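Local coordinates for protein pyruvate formate-lyase 2 (Archaeoglobus fulgidus, PDB 2F3O) that is of unknown function but belongs to the glycyl radical enzymes, related to pyruvate formate-lyase and glycerol dehydratase, and probably acts as a lyase, at residues Pro55-Asp60 with Pro70-Ala75; Lys482-Val487 with Leu607-Glu612; Lys122-Phe127 with Ala506-Thr511; Lys574-Tyr579 with Gly648-Glu653. All coordinates share one frame; numbering follows the deposited sequence.

Contact 1: Pro55-Asp60 with Pro70-Ala75; sequences PIQILD and PNPPGA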
loop_
_atom_site.group_PDB
_atom_site.type_symbol
_atom_site.label_atom_id
_atom_site.label_comp_id
_atom_site.label_asym_id
_atom_site.label_seq_id
_atom_site.Cartn_x
_atom_site.Cartn_y
_atom_site.Cartn_z
ATOM N N PRO A 55 35.129 -0.409 31.593
ATOM C CA PRO A 55 35.713 -1.297 32.609
ATOM C C PRO A 55 34.735 -2.372 33.063
ATOM O O PRO A 55 33.580 -2.081 33.357
ATOM C CB PRO A 55 36.060 -0.350 33.760
ATOM C CG PRO A 55 36.215 0.983 33.125
ATOM C CD PRO A 55 35.261 1.012 31.957
ATOM N N ILE A 56 35.190 -3.617 33.054
ATOM C CA ILE A 56 34.350 -4.743 33.437
ATOM C C ILE A 56 34.923 -5.435 34.674
ATOM O O ILE A 56 36.127 -5.365 34.930
ATOM C CB ILE A 56 34.178 -5.763 32.267
ATOM C CG1 ILE A 56 35.503 -6.386 31.834
ATOM C CG2 ILE A 56 33.530 -5.113 31.064
ATOM C CD1 ILE A 56 35.322 -7.593 30.942
ATOM N N GLN A 57 34.067 -6.081 35.457
ATOM C CA GLN A 57 34.541 -6.855 36.605
ATOM C C GLN A 57 33.597 -7.984 36.983
ATOM O O GLN A 57 32.376 -7.845 36.923
ATOM C CB GLN A 57 34.813 -5.965 37.819
ATOM C CG GLN A 57 33.742 -4.954 38.060
ATOM C CD GLN A 57 34.045 -4.079 39.240
ATOM O OE1 GLN A 57 33.953 -2.855 39.144
ATOM N NE2 GLN A 57 34.415 -4.693 40.368
ATOM N N ILE A 58 34.187 -9.114 37.349
ATOM C CA ILE A 58 33.452 -10.247 37.872
ATOM C C ILE A 58 33.494 -10.065 39.382
ATOM O O ILE A 58 34.506 -9.629 39.905
ATOM C CB ILE A 58 34.130 -11.541 37.405
ATOM C CG1 ILE A 58 34.046 -11.618 35.877
ATOM C CG2 ILE A 58 33.542 -12.779 38.079
ATOM C CD1 ILE A 58 34.534 -12.912 35.288
ATOM N N LEU A 59 32.397 -10.325 40.083
ATOM C CA LEU A 59 32.345 -9.995 41.513
ATOM C C LEU A 59 32.450 -11.216 42.424
ATOM O O LEU A 59 32.532 -12.354 41.946
ATOM C CB LEU A 59 31.080 -9.209 41.857
ATOM C CG LEU A 59 30.780 -7.939 41.077
ATOM C CD1 LEU A 59 29.678 -7.186 41.773
ATOM C CD2 LEU A 59 32.016 -7.066 40.945
ATOM N N ASP A 60 32.445 -10.949 43.733
ATOM C CA ASP A 60 32.476 -11.986 44.775
ATOM C C ASP A 60 31.518 -13.151 44.526
ATOM O O ASP A 60 30.300 -13.005 44.647
ATOM C CB ASP A 60 32.163 -11.383 46.151
ATOM C CG ASP A 60 33.382 -10.735 46.807
ATOM O OD1 ASP A 60 34.524 -10.960 46.312
ATOM O OD2 ASP A 60 33.187 -10.004 47.822
ATOM N N PRO A 70 30.732 0.097 35.717
ATOM C CA PRO A 70 31.908 -0.294 36.500
ATOM C C PRO A 70 31.718 0.191 37.911
ATOM O O PRO A 70 31.144 1.249 38.105
ATOM C CB PRO A 70 33.050 0.494 35.865
ATOM C CG PRO A 70 32.558 0.965 34.568
ATOM C CD PRO A 70 31.079 1.087 34.680
ATOM N N ASN A 71 32.199 -0.591 38.868
ATOM C CA ASN A 71 31.982 -0.358 40.301
ATOM C C ASN A 71 30.550 0.047 40.716
ATOM O O ASN A 71 30.250 1.240 40.887
ATOM C CB ASN A 71 33.028 0.606 40.867
ATOM C CG ASN A 71 32.983 0.676 42.388
ATOM O OD1 ASN A 71 32.920 1.767 42.969
ATOM N ND2 ASN A 71 32.983 -0.494 43.043
ATOM N N PRO A 72 29.675 -0.959 40.888
ATOM C CA PRO A 72 28.225 -0.936 41.087
ATOM C C PRO A 72 27.735 -0.240 42.378
ATOM O O PRO A 72 28.545 0.298 43.115
ATOM C CB PRO A 72 27.848 -2.415 40.996
ATOM C CG PRO A 72 28.999 -3.059 40.314
ATOM C CD PRO A 72 30.166 -2.339 40.866
ATOM N N PRO A 73 26.452 -0.393 42.750
ATOM C CA PRO A 73 25.423 0.618 42.751
ATOM C C PRO A 73 25.795 1.926 42.084
ATOM O O PRO A 73 26.718 2.617 42.514
ATOM C CB PRO A 73 25.111 0.771 44.244
ATOM C CG PRO A 73 25.308 -0.658 44.786
ATOM C CD PRO A 73 26.023 -1.467 43.660
ATOM N N GLY A 74 25.054 2.254 41.029
ATOM C CA GLY A 74 25.222 3.531 40.356
ATOM C C GLY A 74 24.164 3.974 39.363
ATOM O O GLY A 74 23.192 3.257 39.096
ATOM N N ALA A 75 24.365 5.175 38.820
ATOM C CA ALA A 75 23.501 5.733 37.782
ATOM C C ALA A 75 24.238 5.830 36.449
ATOM O O ALA A 75 25.357 6.332 36.404
ATOM C CB ALA A 75 23.012 7.098 38.198
#
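Pro55 and Pro70 mark where the two backbones come closest, their CA atoms 5.5 Å apart, and from there the chains diverge as 70-75 runs off into strand 74-75. The motif is an irregular loop folded back on itself: the chain leaves helix 39-53, passes through residues 55-60, turns, and returns through a proline-rich run to the short parallel pair made by strands 18-19 and 74-75.

At the near end the two proline rings cross obliquely, with Pro55 CD 3.8 Å from Pro70 CG. The Pro55 carbonyl also faces that ring, its O lying 3.4 Å from Pro70 CG. Farther along, Leu59 makes a looser apolar touch, CD1 to Pro72 CG at 4.4 Å. Pro70 also rests on Glu22 of helix 22-34, and Arg18 donates from NH2 to Pro70 O and from NE to Asn71 O, tying the returning arm to the N-terminal part of the chain.

Between the two apolar touches Gln57 reaches from one arm to the other. Its CG sits between the backbone N and the carbonyl carbon (chi1 44°), and beyond CG the chain is extended, which carries the amide across to the returning arm of the loop. There OE1 takes the backbone N-H of Asn71, so a side chain serves a peptide group that has no backbone partner in 55-60. The bond is 2.9 Å from Asn71 N to Gln57 OE1, with an N-H...O angle of 148° and the nitrogen tilted 31° from the plane of the Gln57 carbonyl.

Contact 2: Lys482-Val487 with Leu607-Glu612; sequences KLREQV and LEWYCE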
loop_
_atom_site.group_PDB
_atom_site.type_symbol
_atom_site.label_atom_id
_atom_site.label_comp_id
_atom_site.label_asym_id
_atom_site.label_seq_id
_atom_site.Cartn_x
_atom_site.Cartn_y
_atom_site.Cartn_z
ATOM N N LYS A 482 -18.488 19.840 30.435
ATOM C CA LYS A 482 -17.318 20.692 30.473
ATOM C C LYS A 482 -16.089 19.931 30.958
ATOM O O LYS A 482 -14.988 20.240 30.541
ATOM C CB LYS A 482 -17.581 21.939 31.328
ATOM C CG LYS A 482 -18.473 22.978 30.644
ATOM C CD LYS A 482 -18.701 24.223 31.504
ATOM C CE LYS A 482 -19.543 25.267 30.773
ATOM N NZ LYS A 482 -21.015 25.083 30.883
ATOM N N LEU A 483 -16.288 18.919 31.804
ATOM C CA LEU A 483 -15.187 18.082 32.288
ATOM C C LEU A 483 -14.637 17.186 31.167
ATOM O O LEU A 483 -13.433 17.220 30.878
ATOM C CB LEU A 483 -15.609 17.250 33.513
ATOM C CG LEU A 483 -14.640 16.194 34.060
ATOM C CD1 LEU A 483 -13.383 16.825 34.608
ATOM C CD2 LEU A 483 -15.298 15.369 35.131
ATOM N N ARG A 484 -15.537 16.425 30.532
ATOM C CA ARG A 484 -15.224 15.547 29.397
ATOM C C ARG A 484 -14.502 16.280 28.285
ATOM O O ARG A 484 -13.564 15.761 27.691
ATOM C CB ARG A 484 -16.505 14.940 28.823
ATOM C CG ARG A 484 -16.302 13.698 27.978
ATOM C CD ARG A 484 -17.450 13.582 26.990
ATOM N NE ARG A 484 -17.688 12.209 26.555
ATOM C CZ ARG A 484 -18.538 11.376 27.145
ATOM N NH1 ARG A 484 -19.238 11.784 28.194
ATOM N NH2 ARG A 484 -18.699 10.142 26.686
ATOM N N GLU A 485 -14.938 17.494 28.015
ATOM C CA GLU A 485 -14.290 18.290 27.019
ATOM C C GLU A 485 -12.887 18.659 27.463
ATOM O O GLU A 485 -11.983 18.702 26.640
ATOM C CB GLU A 485 -15.097 19.547 26.745
ATOM C CG GLU A 485 -14.704 20.251 25.462
ATOM C CD GLU A 485 -15.536 21.485 25.219
ATOM O OE1 GLU A 485 -16.776 21.413 25.413
ATOM O OE2 GLU A 485 -14.945 22.525 24.845
ATOM N N GLN A 486 -12.694 18.906 28.754
ATOM C CA GLN A 486 -11.375 19.304 29.223
ATOM C C GLN A 486 -10.371 18.160 29.268
ATOM O O GLN A 486 -9.196 18.366 28.956
ATOM C CB GLN A 486 -11.447 19.995 30.576
ATOM C CG GLN A 486 -11.997 21.392 30.527
ATOM C CD GLN A 486 -11.068 22.416 29.904
ATOM O OE1 GLN A 486 -9.939 22.114 29.503
ATOM N NE2 GLN A 486 -11.543 23.655 29.834
ATOM N N VAL A 487 -10.839 16.973 29.660
ATOM C CA VAL A 487 -10.029 15.752 29.632
ATOM C C VAL A 487 -9.513 15.532 28.214
ATOM O O VAL A 487 -8.299 15.424 27.997
ATOM C CB VAL A 487 -10.838 14.512 30.088
ATOM C CG1 VAL A 487 -10.009 13.235 29.955
ATOM C CG2 VAL A 487 -11.300 14.681 31.520
ATOM N N LEU A 607 -12.861 7.456 34.468
ATOM C CA LEU A 607 -11.893 6.586 33.811
ATOM C C LEU A 607 -12.338 6.201 32.407
ATOM O O LEU A 607 -11.543 6.292 31.496
ATOM C CB LEU A 607 -11.552 5.348 34.640
ATOM C CG LEU A 607 -10.208 4.716 34.256
ATOM C CD1 LEU A 607 -9.075 5.685 34.505
ATOM C CD2 LEU A 607 -9.960 3.408 34.986
ATOM N N GLU A 608 -13.606 5.837 32.222
ATOM C CA GLU A 608 -14.118 5.490 30.882
ATOM C C GLU A 608 -14.001 6.628 29.868
ATOM O O GLU A 608 -13.635 6.398 28.707
ATOM C CB GLU A 608 -15.565 5.036 30.945
ATOM C CG GLU A 608 -15.755 3.633 31.426
ATOM C CD GLU A 608 -17.217 3.337 31.668
ATOM O OE1 GLU A 608 -17.975 4.304 31.942
ATOM O OE2 GLU A 608 -17.615 2.151 31.582
ATOM N N TRP A 609 -14.300 7.842 30.313
ATOM C CA TRP A 609 -14.123 9.014 29.481
ATOM C C TRP A 609 -12.676 9.150 29.065
ATOM O O TRP A 609 -12.399 9.315 27.878
ATOM C CB TRP A 609 -14.469 10.270 30.249
ATOM C CG TRP A 609 -15.904 10.482 30.505
ATOM C CD1 TRP A 609 -16.937 9.627 30.235
ATOM C CD2 TRP A 609 -16.475 11.617 31.143
ATOM N NE1 TRP A 609 -18.118 10.173 30.652
ATOM C CE2 TRP A 609 -17.864 11.400 31.211
ATOM C CE3 TRP A 609 -15.947 12.801 31.665
ATOM C CZ2 TRP A 609 -18.740 12.339 31.764
ATOM C CZ3 TRP A 609 -16.810 13.729 32.218
ATOM C CH2 TRP A 609 -18.195 13.490 32.270
ATOM N N TYR A 610 -11.769 9.095 30.049
ATOM C CA TYR A 610 -10.316 9.117 29.812
ATOM C C TYR A 610 -9.866 8.038 28.810
ATOM O O TYR A 610 -9.167 8.333 27.832
ATOM C CB TYR A 610 -9.537 8.940 31.126
ATOM C CG TYR A 610 -8.048 8.882 30.903
ATOM C CD1 TYR A 610 -7.334 10.048 30.665
ATOM C CD2 TYR A 610 -7.360 7.666 30.898
ATOM C CE1 TYR A 610 -5.978 10.023 30.431
ATOM C CE2 TYR A 610 -5.998 7.622 30.649
ATOM C CZ TYR A 610 -5.309 8.810 30.424
ATOM O OH TYR A 610 -3.953 8.809 30.185
ATOM N N CYS A 611 -10.266 6.797 29.079
ATOM C CA CYS A 611 -9.918 5.644 28.254
ATOM C C CYS A 611 -10.353 5.769 26.802
ATOM O O CYS A 611 -9.588 5.469 25.889
ATOM C CB CYS A 611 -10.532 4.380 28.837
ATOM S SG CYS A 611 -9.707 3.882 30.322
ATOM N N GLU A 612 -11.578 6.231 26.590
ATOM C CA GLU A 612 -12.065 6.340 25.235
ATOM C C GLU A 612 -11.502 7.578 24.575
ATOM O O GLU A 612 -11.500 7.687 23.360
ATOM C CB GLU A 612 -13.592 6.326 25.172
ATOM C CG GLU A 612 -14.223 7.679 25.405
ATOM C CD GLU A 612 -15.716 7.643 25.243
ATOM O OE1 GLU A 612 -16.191 7.223 24.159
ATOM O OE2 GLU A 612 -16.411 8.042 26.203
#
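The indole of Trp609 carries Arg484 over one face and meets Leu483 at its edge, where Leu483 CB lies in the ring plane near CZ3. Arg484 runs across the face at about a right angle. Its CB sits over the six-membered ring, 3.8 Å from the centroid, as a CH-pi contact; its CZ lies over the five-membered ring, 4.0 Å from that centroid, as a cation-pi pair. The planes are inclined by 40°, so this is no flat stack, and Trp609 CD1 lies over one face of the guanidinium, toward its rim. Arg484 NH1 and Trp609 NE1 are both donors and do not bond.

CG anti to the backbone N (chi1 -161°) starts Arg484 on its extended course to NE. NH2 then forms a salt bridge with Glu612 OE2 at 3.1 Å, one turn beyond Trp609. On the far side of the interface Val487 CG1 approaches the edge of the Tyr610 ring, 4.2 Å from CD1, and Tyr610 OH makes a weak hydrogen bond to Ile540 O on strand 535-543.

Helices 477-508 and 597-615 thus pack side by side, 37° from parallel with local axes 9.9 Å apart, consistent with the helical layer around the barrel of glycyl radical enzymes.

Contact 3: Lys122-Phe127 with Ala506-Thr511; sequences KTIEAF and AEVKPT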
loop_
_atom_site.group_PDB
_atom_site.type_symbol
_atom_site.label_atom_id
_atom_site.label_comp_id
_atom_site.label_asym_id
_atom_site.label_seq_id
_atom_site.Cartn_x
_atom_site.Cartn_y
_atom_site.Cartn_z
ATOM N N LYS A 122 22.041 18.746 21.168
ATOM C CA LYS A 122 22.153 17.531 20.367
ATOM C C LYS A 122 21.201 16.472 20.920
ATOM O O LYS A 122 21.319 15.288 20.592
ATOM C CB LYS A 122 23.570 16.989 20.413
ATOM C CG LYS A 122 24.507 17.621 19.431
ATOM C CD LYS A 122 25.856 16.907 19.402
ATOM C CE LYS A 122 26.876 17.774 18.687
ATOM N NZ LYS A 122 26.966 19.181 19.226
ATOM N N THR A 123 20.263 16.916 21.756
ATOM C CA THR A 123 19.387 16.010 22.479
ATOM C C THR A 123 18.081 15.774 21.742
ATOM O O THR A 123 17.770 16.485 20.790
ATOM C CB THR A 123 18.991 16.555 23.880
ATOM O OG1 THR A 123 18.130 17.696 23.738
ATOM C CG2 THR A 123 20.197 16.908 24.717
ATOM N N ILE A 124 17.316 14.794 22.228
ATOM C CA ILE A 124 15.972 14.518 21.746
ATOM C C ILE A 124 15.109 15.757 21.890
ATOM O O ILE A 124 14.426 16.141 20.950
ATOM C CB ILE A 124 15.344 13.315 22.494
ATOM C CG1 ILE A 124 16.199 12.075 22.272
ATOM C CG2 ILE A 124 13.914 13.052 22.048
ATOM C CD1 ILE A 124 15.699 10.846 22.925
ATOM N N GLU A 125 15.192 16.416 23.044
ATOM C CA GLU A 125 14.412 17.628 23.310
ATOM C C GLU A 125 14.720 18.798 22.351
ATOM O O GLU A 125 13.814 19.548 21.965
ATOM C CB GLU A 125 14.565 18.024 24.778
ATOM C CG GLU A 125 14.622 19.516 25.070
ATOM C CD GLU A 125 14.082 19.831 26.455
ATOM O OE1 GLU A 125 13.756 18.854 27.173
ATOM O OE2 GLU A 125 13.946 21.033 26.809
ATOM N N ALA A 126 15.980 18.911 21.933
ATOM C CA ALA A 126 16.382 19.907 20.946
ATOM C C ALA A 126 15.698 19.732 19.578
ATOM O O ALA A 126 15.368 20.720 18.926
ATOM C CB ALA A 126 17.877 19.908 20.789
ATOM N N PHE A 127 15.490 18.484 19.156
ATOM C CA PHE A 127 14.707 18.166 17.953
ATOM C C PHE A 127 13.262 18.543 18.125
ATOM O O PHE A 127 12.685 19.176 17.268
ATOM C CB PHE A 127 14.793 16.670 17.610
ATOM C CG PHE A 127 14.259 16.317 16.236
ATOM C CD1 PHE A 127 15.126 16.124 15.180
ATOM C CD2 PHE A 127 12.891 16.174 16.005
ATOM C CE1 PHE A 127 14.648 15.788 13.936
ATOM C CE2 PHE A 127 12.403 15.855 14.762
ATOM C CZ PHE A 127 13.281 15.658 13.724
ATOM N N ALA A 506 13.005 8.675 16.818
ATOM C CA ALA A 506 13.318 8.028 15.536
ATOM C C ALA A 506 14.417 8.738 14.777
ATOM O O ALA A 506 15.182 8.105 14.056
ATOM C CB ALA A 506 12.079 7.930 14.669
ATOM N N GLU A 507 14.512 10.044 14.962
ATOM C CA GLU A 507 15.470 10.813 14.212
ATOM C C GLU A 507 16.817 10.966 14.868
ATOM O O GLU A 507 17.823 10.945 14.169
ATOM C CB GLU A 507 14.911 12.182 13.883
ATOM C CG GLU A 507 13.819 12.137 12.853
ATOM C CD GLU A 507 14.308 11.624 11.516
ATOM O OE1 GLU A 507 15.216 12.250 10.927
ATOM O OE2 GLU A 507 13.765 10.600 11.042
ATOM N N VAL A 508 16.862 11.136 16.189
ATOM C CA VAL A 508 18.154 11.423 16.845
ATOM C C VAL A 508 18.654 10.336 17.788
ATOM O O VAL A 508 19.784 10.390 18.268
ATOM C CB VAL A 508 18.175 12.796 17.581
ATOM C CG1 VAL A 508 17.269 13.806 16.893
ATOM C CG2 VAL A 508 17.786 12.645 19.038
ATOM N N LYS A 509 17.811 9.345 18.038
ATOM C CA LYS A 509 18.136 8.248 18.932
ATOM C C LYS A 509 17.435 6.978 18.446
ATOM O O LYS A 509 16.511 6.459 19.103
ATOM C CB LYS A 509 17.704 8.633 20.357
ATOM C CG LYS A 509 17.872 7.599 21.481
ATOM C CD LYS A 509 19.283 7.440 21.865
ATOM C CE LYS A 509 19.389 6.523 23.044
ATOM N NZ LYS A 509 20.685 5.793 22.980
ATOM N N PRO A 510 17.840 6.473 17.267
ATOM C CA PRO A 510 17.380 5.114 17.001
ATOM C C PRO A 510 18.183 4.123 17.868
ATOM O O PRO A 510 19.290 4.440 18.323
ATOM C CB PRO A 510 17.648 4.923 15.507
ATOM C CG PRO A 510 18.766 5.868 15.195
ATOM C CD PRO A 510 18.688 7.005 16.183
ATOM N N THR A 511 17.604 2.963 18.154
ATOM C CA THR A 511 18.217 2.041 19.097
ATOM C C THR A 511 18.358 0.634 18.523
ATOM O O THR A 511 17.541 -0.243 18.805
ATOM C CB THR A 511 17.414 2.004 20.400
ATOM O OG1 THR A 511 16.040 1.696 20.123
ATOM C CG2 THR A 511 17.495 3.358 21.117
#
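Val508 is the apolar wedge, with one methyl for each of two side chains on the short helix 124-128. Its CG2 meets Ile124 CG1 at 3.6 Å, and its CG1 meets Phe127 CD1 at 3.6 Å. Farther out, Ile124 CD1 touches Lys509 CB at 3.9 Å. In Phe127 CG is anti to the backbone N (chi1 -168°); farther out on the ring, CE1 lies 3.6 Å from Glu507 CB. The same ring pairs edge-to-face with Tyr503. An alanine in place of Phe127 would probably open a gap beside Glu507 CB and CG, take the ring from Val508 CG1 and leave Tyr503 without this edge-to-face partner.

The polar bonds run within one side of the contact or lead outside it. Thr123 is the N-cap of helix 124-128, its OG1 accepting from Ala126 N at 3.1 Å. Glu507 lends its aliphatic part to the ring while OE2 pairs with Arg530. Lys509 likewise packs through CB, and its NZ pairs with Glu80 and bonds to Glu267 O.

The contact sets the first turn of helix 124-128 against the C-terminal end of helix 477-508, where Lys509 leaves helical geometry. Helix 39-53 meets Lys509 and Pro510, and Pro38 of the second subunit packs on Phe127.

Contact 4: Lys574-Tyr579 with Gly648-Glu653; sequences KNFVGY and GRKSGE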
loop_
_atom_site.group_PDB
_atom_site.type_symbol
_atom_site.label_atom_id
_atom_site.label_comp_id
_atom_site.label_asym_id
_atom_site.label_seq_id
_atom_site.Cartn_x
_atom_site.Cartn_y
_atom_site.Cartn_z
ATOM N N LYS A 574 -10.009 29.876 47.042
ATOM C CA LYS A 574 -9.671 30.504 48.307
ATOM C C LYS A 574 -9.182 29.466 49.336
ATOM O O LYS A 574 -8.954 29.817 50.494
ATOM C CB LYS A 574 -10.891 31.292 48.829
ATOM C CG LYS A 574 -10.606 32.728 49.251
ATOM C CD LYS A 574 -10.457 33.665 48.053
ATOM C CE LYS A 574 -9.721 34.944 48.464
ATOM N NZ LYS A 574 -8.492 34.647 49.288
ATOM N N ASN A 575 -9.033 28.209 48.900
ATOM C CA ASN A 575 -8.487 27.110 49.714
ATOM C C ASN A 575 -9.303 26.873 50.993
ATOM O O ASN A 575 -8.742 26.627 52.066
ATOM C CB ASN A 575 -6.987 27.343 50.014
ATOM C CG ASN A 575 -6.213 26.053 50.311
ATOM O OD1 ASN A 575 -6.637 24.946 49.966
ATOM N ND2 ASN A 575 -5.064 26.204 50.958
ATOM N N PHE A 576 -10.627 26.999 50.865
ATOM C CA PHE A 576 -11.598 26.867 51.971
ATOM C C PHE A 576 -11.426 27.821 53.168
ATOM O O PHE A 576 -11.983 27.589 54.253
ATOM C CB PHE A 576 -11.679 25.421 52.457
ATOM C CG PHE A 576 -11.959 24.445 51.377
ATOM C CD1 PHE A 576 -11.044 23.453 51.073
ATOM C CD2 PHE A 576 -13.126 24.528 50.643
ATOM C CE1 PHE A 576 -11.299 22.540 50.066
ATOM C CE2 PHE A 576 -13.384 23.627 49.639
ATOM C CZ PHE A 576 -12.468 22.627 49.352
ATOM N N VAL A 577 -10.644 28.876 52.973
ATOM C CA VAL A 577 -10.473 29.902 53.982
ATOM C C VAL A 577 -11.630 30.887 53.770
ATOM O O VAL A 577 -11.746 31.536 52.723
ATOM C CB VAL A 577 -9.055 30.549 53.902
ATOM C CG1 VAL A 577 -8.936 31.766 54.801
ATOM C CG2 VAL A 577 -7.984 29.517 54.264
ATOM N N GLY A 578 -12.524 30.940 54.752
ATOM C CA GLY A 578 -13.739 31.736 54.644
ATOM C C GLY A 578 -14.905 30.895 54.165
ATOM O O GLY A 578 -16.004 31.411 53.977
ATOM N N TYR A 579 -14.661 29.600 53.970
ATOM C CA TYR A 579 -15.677 28.674 53.466
ATOM C C TYR A 579 -15.740 27.392 54.291
ATOM O O TYR A 579 -16.050 26.314 53.778
ATOM C CB TYR A 579 -15.409 28.349 52.000
ATOM C CG TYR A 579 -15.898 29.425 51.068
ATOM C CD1 TYR A 579 -15.070 30.494 50.716
ATOM C CD2 TYR A 579 -17.197 29.381 50.549
ATOM C CE1 TYR A 579 -15.521 31.489 49.868
ATOM C CE2 TYR A 579 -17.659 30.367 49.700
ATOM C CZ TYR A 579 -16.816 31.419 49.361
ATOM O OH TYR A 579 -17.261 32.406 48.511
ATOM N N GLY A 648 -12.711 18.289 48.838
ATOM C CA GLY A 648 -12.212 18.758 50.129
ATOM C C GLY A 648 -10.711 18.602 50.302
ATOM O O GLY A 648 -10.168 18.875 51.377
ATOM N N ARG A 649 -10.045 18.140 49.249
ATOM C CA ARG A 649 -8.605 18.007 49.237
ATOM C C ARG A 649 -8.046 19.419 49.274
ATOM O O ARG A 649 -8.527 20.296 48.567
ATOM C CB ARG A 649 -8.168 17.287 47.963
ATOM C CG ARG A 649 -6.828 16.545 48.032
ATOM C CD ARG A 649 -6.250 16.268 46.628
ATOM N NE ARG A 649 -5.129 17.140 46.289
ATOM C CZ ARG A 649 -5.237 18.368 45.780
ATOM N NH1 ARG A 649 -6.424 18.901 45.542
ATOM N NH2 ARG A 649 -4.150 19.078 45.507
ATOM N N LYS A 650 -7.073 19.656 50.146
ATOM C CA LYS A 650 -6.503 20.998 50.286
ATOM C C LYS A 650 -5.458 21.226 49.191
ATOM O O LYS A 650 -4.789 20.281 48.770
ATOM C CB LYS A 650 -5.871 21.191 51.686
ATOM C CG LYS A 650 -6.858 21.241 52.880
ATOM C CD LYS A 650 -7.600 22.594 52.979
ATOM C CE LYS A 650 -6.761 23.695 53.675
ATOM N NZ LYS A 650 -7.134 24.014 55.096
ATOM N N SER A 651 -5.327 22.473 48.738
ATOM C CA SER A 651 -4.314 22.853 47.746
ATOM C C SER A 651 -2.891 22.457 48.149
ATOM O O SER A 651 -2.376 22.928 49.164
ATOM C CB SER A 651 -4.356 24.357 47.488
ATOM O OG SER A 651 -3.050 24.853 47.247
ATOM N N GLY A 652 -2.275 21.579 47.358
ATOM C CA GLY A 652 -0.888 21.187 47.567
ATOM C C GLY A 652 -0.785 19.734 47.951
ATOM O O GLY A 652 0.266 19.117 47.801
ATOM N N GLU A 653 -1.894 19.191 48.444
ATOM C CA GLU A 653 -1.929 17.829 48.969
ATOM C C GLU A 653 -1.859 16.821 47.825
ATOM O O GLU A 653 -2.297 17.135 46.720
ATOM C CB GLU A 653 -3.193 17.610 49.830
ATOM C CG GLU A 653 -3.048 17.938 51.340
ATOM C CD GLU A 653 -4.383 17.792 52.133
ATOM O OE1 GLU A 653 -4.476 18.379 53.243
ATOM O OE2 GLU A 653 -5.338 17.105 51.660
#
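Gly648 meets the ring of Phe576 through its CA, 3.9 Å from CE1; its backbone angles (phi 96°) would jam a side chain against the preceding carbonyl, which calls for glycine. Next, Arg649 turns its carbonyl to the same ring, O lying near the ring plane at the edge and 3.9 Å from Phe576 CE1. Its side chain heads away, and NE and NH2 both grip Glu653 O side-on, with that oxygen in the guanidinium plane.

A bend at chi2 (-76°) brings Lys650 CD to the edge of the Phe576 ring, 4.0 Å from CD1. Its CE passes 3.9 Å from Asn575 O. Ser651 makes the polar link: its backbone N donates to Asn575 OD1 at 3.1 Å, with an N-H...O angle of 161°, while CB rests 3.4 Å from the same oxygen. Ser651 OG bonds to Gln461. Gly652 then helps form the type II turn from Lys650 to Glu653, closed by Glu653 N to Lys650 O.

Asn575 has positive phi in the Schellman motif ending helix 565-573. An alanine here would probably leave Ser651 N without this acceptor and strip the packing of the amide against Ser651 CB, with the Phe576 contacts left to hold the loops together. The Phe576 ring, stacked on His583, supplies the apolar half. The polar half is a side-chain carbonyl accepting from a main-chain N-H, which asks for an acceptor at Asn575 but takes nothing from the side chain of Ser651.

Contacts 2 and 3 share helix 477-508: contact 2 uses a stretch near its start and contact 3 its C-terminal end, with centres about 32 Å apart. Contact 4 lies on the same side of the chain's centre as contact 2, its nearest atoms about 13 Å away, and its segments alternate with those of contact 2 along the chain. Contact 1 is on the opposite side from contact 2, centres about 47 Å apart, and stands about 29 Å from contact 3, centre to centre. A bound glycerol lies about 13 Å from the Tyr610 side chain of contact 2. The predicted radical site, Gly752, belongs to none of the segments, and the radical itself is absent from this structure.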